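Local coordinates for UPF0270 protein PA3463 (Pseudomonas aeruginosa, PDB 1Y0N) that is of unknown function and belongs to the uncharacterised UPF0270 family, a small protein in which helices pack with a three-stranded antiparallel sheet, at residues Leu15-Arg25 against Cys63-Val71. Numbering follows the deposited sequence.
Sequences LNNLLEDFVTR and CQLMLRSEV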
loop_
_atom_site.group_PDB
_atom_site.type_symbol
_atom_site.label_atom_id
_atom_site.label_comp_id
_atom_site.label_asym_id
_atom_site.label_seq_id
_atom_site.Cartn_x
_atom_site.Cartn_y
_atom_site.Cartn_z
ATOM N N LEU A 15 -6.281 0.943 6.365
ATOM C CA LEU A 15 -5.949 1.356 4.975
ATOM C C LEU A 15 -5.687 2.873 4.853
ATOM O O LEU A 15 -4.775 3.297 4.149
ATOM C CB LEU A 15 -7.000 0.908 3.944
ATOM C CG LEU A 15 -6.754 1.279 2.462
ATOM C CD1 LEU A 15 -5.341 0.904 1.933
ATOM C CD2 LEU A 15 -7.768 0.634 1.561
ATOM N N ASN A 16 -6.483 3.684 5.558
ATOM C CA ASN A 16 -6.339 5.163 5.482
ATOM C C ASN A 16 -5.043 5.619 6.020
ATOM O O ASN A 16 -4.400 6.479 5.416
ATOM C CB ASN A 16 -7.495 5.913 6.180
ATOM C CG ASN A 16 -8.828 5.644 5.516
ATOM O OD1 ASN A 16 -8.878 5.361 4.316
ATOM N ND2 ASN A 16 -9.924 5.687 6.307
ATOM N N ASN A 17 -4.663 5.026 7.157
ATOM C CA ASN A 17 -3.389 5.263 7.810
ATOM C C ASN A 17 -2.215 4.827 6.898
ATOM O O ASN A 17 -1.237 5.536 6.785
ATOM C CB ASN A 17 -3.275 4.495 9.166
ATOM C CG ASN A 17 -4.258 4.994 10.264
ATOM O OD1 ASN A 17 -4.632 6.158 10.302
ATOM N ND2 ASN A 17 -4.649 4.086 11.167
ATOM N N LEU A 18 -2.310 3.649 6.287
ATOM C CA LEU A 18 -1.272 3.197 5.299
ATOM C C LEU A 18 -1.152 4.196 4.100
ATOM O O LEU A 18 -0.049 4.493 3.642
ATOM C CB LEU A 18 -1.610 1.777 4.750
ATOM C CG LEU A 18 -1.715 0.506 5.644
ATOM C CD1 LEU A 18 -1.894 -0.766 4.823
ATOM C CD2 LEU A 18 -0.508 0.307 6.464
ATOM N N LEU A 19 -2.299 4.683 3.600
ATOM C CA LEU A 19 -2.300 5.632 2.469
ATOM C C LEU A 19 -1.630 6.940 2.845
ATOM O O LEU A 19 -0.796 7.441 2.112
ATOM C CB LEU A 19 -3.733 5.886 1.953
ATOM C CG LEU A 19 -4.307 4.748 1.113
ATOM C CD1 LEU A 19 -5.832 4.900 1.072
ATOM C CD2 LEU A 19 -3.724 4.756 -0.292
ATOM N N GLU A 20 -1.988 7.477 4.022
ATOM C CA GLU A 20 -1.378 8.685 4.566
ATOM C C GLU A 20 0.113 8.516 4.796
ATOM O O GLU A 20 0.899 9.386 4.362
ATOM C CB GLU A 20 -2.150 9.158 5.832
ATOM C CG GLU A 20 -1.460 10.260 6.562
ATOM C CD GLU A 20 -2.396 11.066 7.477
ATOM O OE1 GLU A 20 -3.606 10.673 7.663
ATOM O OE2 GLU A 20 -1.867 12.103 7.981
ATOM N N ASP A 21 0.531 7.391 5.406
ATOM C CA ASP A 21 1.975 7.091 5.553
ATOM C C ASP A 21 2.677 7.154 4.214
ATOM O O ASP A 21 3.707 7.799 4.065
ATOM C CB ASP A 21 2.219 5.697 6.168
ATOM C CG ASP A 21 1.817 5.637 7.649
ATOM O OD1 ASP A 21 1.560 6.706 8.228
ATOM O OD2 ASP A 21 1.721 4.516 8.206
ATOM N N PHE A 22 2.094 6.512 3.217
ATOM C CA PHE A 22 2.743 6.354 1.890
ATOM C C PHE A 22 2.950 7.700 1.255
ATOM O O PHE A 22 4.043 8.010 0.791
ATOM C CB PHE A 22 1.881 5.406 1.033
ATOM C CG PHE A 22 2.334 5.280 -0.387
ATOM C CD1 PHE A 22 3.470 4.557 -0.710
ATOM C CD2 PHE A 22 1.625 5.925 -1.403
ATOM C CE1 PHE A 22 3.913 4.453 -2.049
ATOM C CE2 PHE A 22 2.018 5.805 -2.755
ATOM C CZ PHE A 22 3.178 5.098 -3.072
ATOM N N VAL A 23 1.921 8.522 1.219
ATOM C CA VAL A 23 2.031 9.800 0.497
ATOM C C VAL A 23 2.846 10.853 1.258
ATOM O O VAL A 23 3.202 11.898 0.705
ATOM C CB VAL A 23 0.643 10.374 -0.006
ATOM C CG1 VAL A 23 -0.089 9.339 -0.804
ATOM C CG2 VAL A 23 -0.264 10.845 1.165
ATOM N N THR A 24 3.185 10.563 2.512
ATOM C CA THR A 24 4.121 11.419 3.191
ATOM C C THR A 24 5.476 10.755 3.415
ATOM O O THR A 24 6.333 11.354 4.036
ATOM C CB THR A 24 3.559 11.978 4.500
ATOM O OG1 THR A 24 3.121 10.912 5.333
ATOM C CG2 THR A 24 2.367 12.919 4.225
ATOM N N ARG A 25 5.678 9.557 2.849
ATOM C CA ARG A 25 6.923 8.765 3.042
ATOM C C ARG A 25 8.230 9.516 2.735
ATOM O O ARG A 25 8.256 10.403 1.877
ATOM C CB ARG A 25 6.890 7.468 2.213
ATOM C CG ARG A 25 7.148 7.729 0.711
ATOM C CD ARG A 25 6.812 6.558 -0.244
ATOM N NE ARG A 25 6.135 7.149 -1.410
ATOM C CZ ARG A 25 6.317 6.795 -2.672
ATOM N NH1 ARG A 25 7.161 5.823 -2.986
ATOM N NH2 ARG A 25 5.637 7.421 -3.629
ATOM N N CYS A 63 2.064 -3.824 8.102
ATOM C CA CYS A 63 1.714 -3.590 6.700
ATOM C C CYS A 63 2.466 -2.395 6.198
ATOM O O CYS A 63 2.789 -1.456 6.964
ATOM C CB CYS A 63 0.211 -3.277 6.523
ATOM S SG CYS A 63 -0.889 -4.697 6.415
ATOM N N GLN A 64 2.705 -2.394 4.896
ATOM C CA GLN A 64 3.160 -1.172 4.246
ATOM C C GLN A 64 2.698 -1.061 2.761
ATOM O O GLN A 64 2.735 -2.017 2.017
ATOM C CB GLN A 64 4.700 -1.090 4.339
ATOM C CG GLN A 64 5.281 0.174 3.742
ATOM C CD GLN A 64 6.645 0.439 4.250
ATOM O OE1 GLN A 64 7.412 1.202 3.657
ATOM N NE2 GLN A 64 6.975 -0.195 5.372
ATOM N N LEU A 65 2.277 0.140 2.377
ATOM C CA LEU A 65 1.948 0.435 1.008
ATOM C C LEU A 65 3.254 0.719 0.271
ATOM O O LEU A 65 4.099 1.432 0.812
ATOM C CB LEU A 65 1.092 1.686 0.925
ATOM C CG LEU A 65 -0.207 1.466 0.185
ATOM C CD1 LEU A 65 -1.260 1.693 1.287
ATOM C CD2 LEU A 65 -0.418 2.456 -0.896
ATOM N N MET A 66 3.417 0.118 -0.915
ATOM C CA MET A 66 4.611 0.316 -1.755
ATOM C C MET A 66 4.208 0.412 -3.240
ATOM O O MET A 66 3.249 -0.205 -3.673
ATOM C CB MET A 66 5.630 -0.855 -1.537
ATOM C CG MET A 66 6.572 -0.740 -0.219
ATOM S SD MET A 66 7.831 -1.999 -0.247
ATOM C CE MET A 66 8.972 -0.978 -1.178
ATOM N N LEU A 67 4.956 1.165 -4.022
ATOM C CA LEU A 67 4.833 1.108 -5.482
ATOM C C LEU A 67 5.306 -0.291 -5.951
ATOM O O LEU A 67 6.321 -0.798 -5.491
ATOM C CB LEU A 67 5.715 2.175 -6.168
ATOM C CG LEU A 67 5.296 3.654 -6.066
ATOM C CD1 LEU A 67 6.328 4.622 -6.706
ATOM C CD2 LEU A 67 3.929 3.805 -6.715
ATOM N N ARG A 68 4.512 -0.926 -6.771
ATOM C CA ARG A 68 4.879 -2.232 -7.411
ATOM C C ARG A 68 6.314 -2.188 -7.951
ATOM O O ARG A 68 7.018 -3.167 -7.856
ATOM C CB ARG A 68 3.920 -2.531 -8.579
ATOM C CG ARG A 68 4.212 -3.919 -9.258
ATOM C CD ARG A 68 3.253 -4.154 -10.474
ATOM N NE ARG A 68 1.928 -4.440 -9.950
ATOM C CZ ARG A 68 1.539 -5.615 -9.476
ATOM N NH1 ARG A 68 2.322 -6.701 -9.530
ATOM N NH2 ARG A 68 0.352 -5.695 -8.928
ATOM N N SER A 69 6.702 -1.047 -8.543
ATOM C CA SER A 69 8.028 -0.815 -9.137
ATOM C C SER A 69 9.183 -0.866 -8.128
ATOM O O SER A 69 10.320 -1.154 -8.490
ATOM C CB SER A 69 8.042 0.490 -9.909
ATOM O OG SER A 69 8.036 1.628 -9.038
ATOM N N GLU A 70 8.886 -0.625 -6.851
ATOM C CA GLU A 70 9.889 -0.720 -5.773
ATOM C C GLU A 70 9.962 -2.070 -5.037
ATOM O O GLU A 70 10.824 -2.303 -4.159
ATOM C CB GLU A 70 9.688 0.496 -4.842
ATOM C CG GLU A 70 9.761 1.767 -5.762
ATOM C CD GLU A 70 9.759 3.056 -4.978
ATOM O OE1 GLU A 70 9.398 2.903 -3.810
ATOM O OE2 GLU A 70 10.122 4.172 -5.529
ATOM N N VAL A 71 9.065 -2.963 -5.418
ATOM C CA VAL A 71 8.990 -4.276 -4.841
ATOM C C VAL A 71 9.875 -5.278 -5.636
ATOM O O VAL A 71 9.773 -5.354 -6.864
ATOM C CB VAL A 71 7.515 -4.770 -4.722
ATOM C CG1 VAL A 71 7.449 -6.049 -3.989
ATOM C CG2 VAL A 71 6.639 -3.737 -3.967
HETATM O O HOH W 1 2.060 2.560 3.933
#
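Leu65 CD2 sits over one face of the Phe22 ring, toward its rim, in a CH-pi contact 4.3 Å from the centroid; the two side chains cross at about a right angle. Phe22 reaches it with CG anti to the backbone N (chi1 173°), which also puts CZ, at the ring edge, 3.9 Å from Leu67 CD2. The other branch of Leu65 turns to the preceding helical turn, where its CD1 presses tightly on Leu18 CB at 3.5 Å; Leu15 CD1 also touches this methyl, while Leu19 CD2 meets Leu65 CD2. At the start of the strand, both methyls of Leu18 rest against Cys63 CB. On the opposite face of Phe22, Arg25 lies over the ring's rim, with Phe22 CE1 over the centre of its guanidinium; a weak bond from NE to Phe22 O helps hold it there. Arg25 NH1 then makes a long salt bridge of 3.8 Å to Glu70 OE1, the two planes 56° apart. Gln64 and Met66 pair with strand 52-56, leaving Leu65 N on the other edge, where a water accepts its bond and donates to Leu18 O, both at 2.9 Å. Segment 15-24 crosses outer strand 63-67 at -47°: helix-on-sheet packing, with alternate residues Cys63, Leu65 and Leu67 meeting the helix.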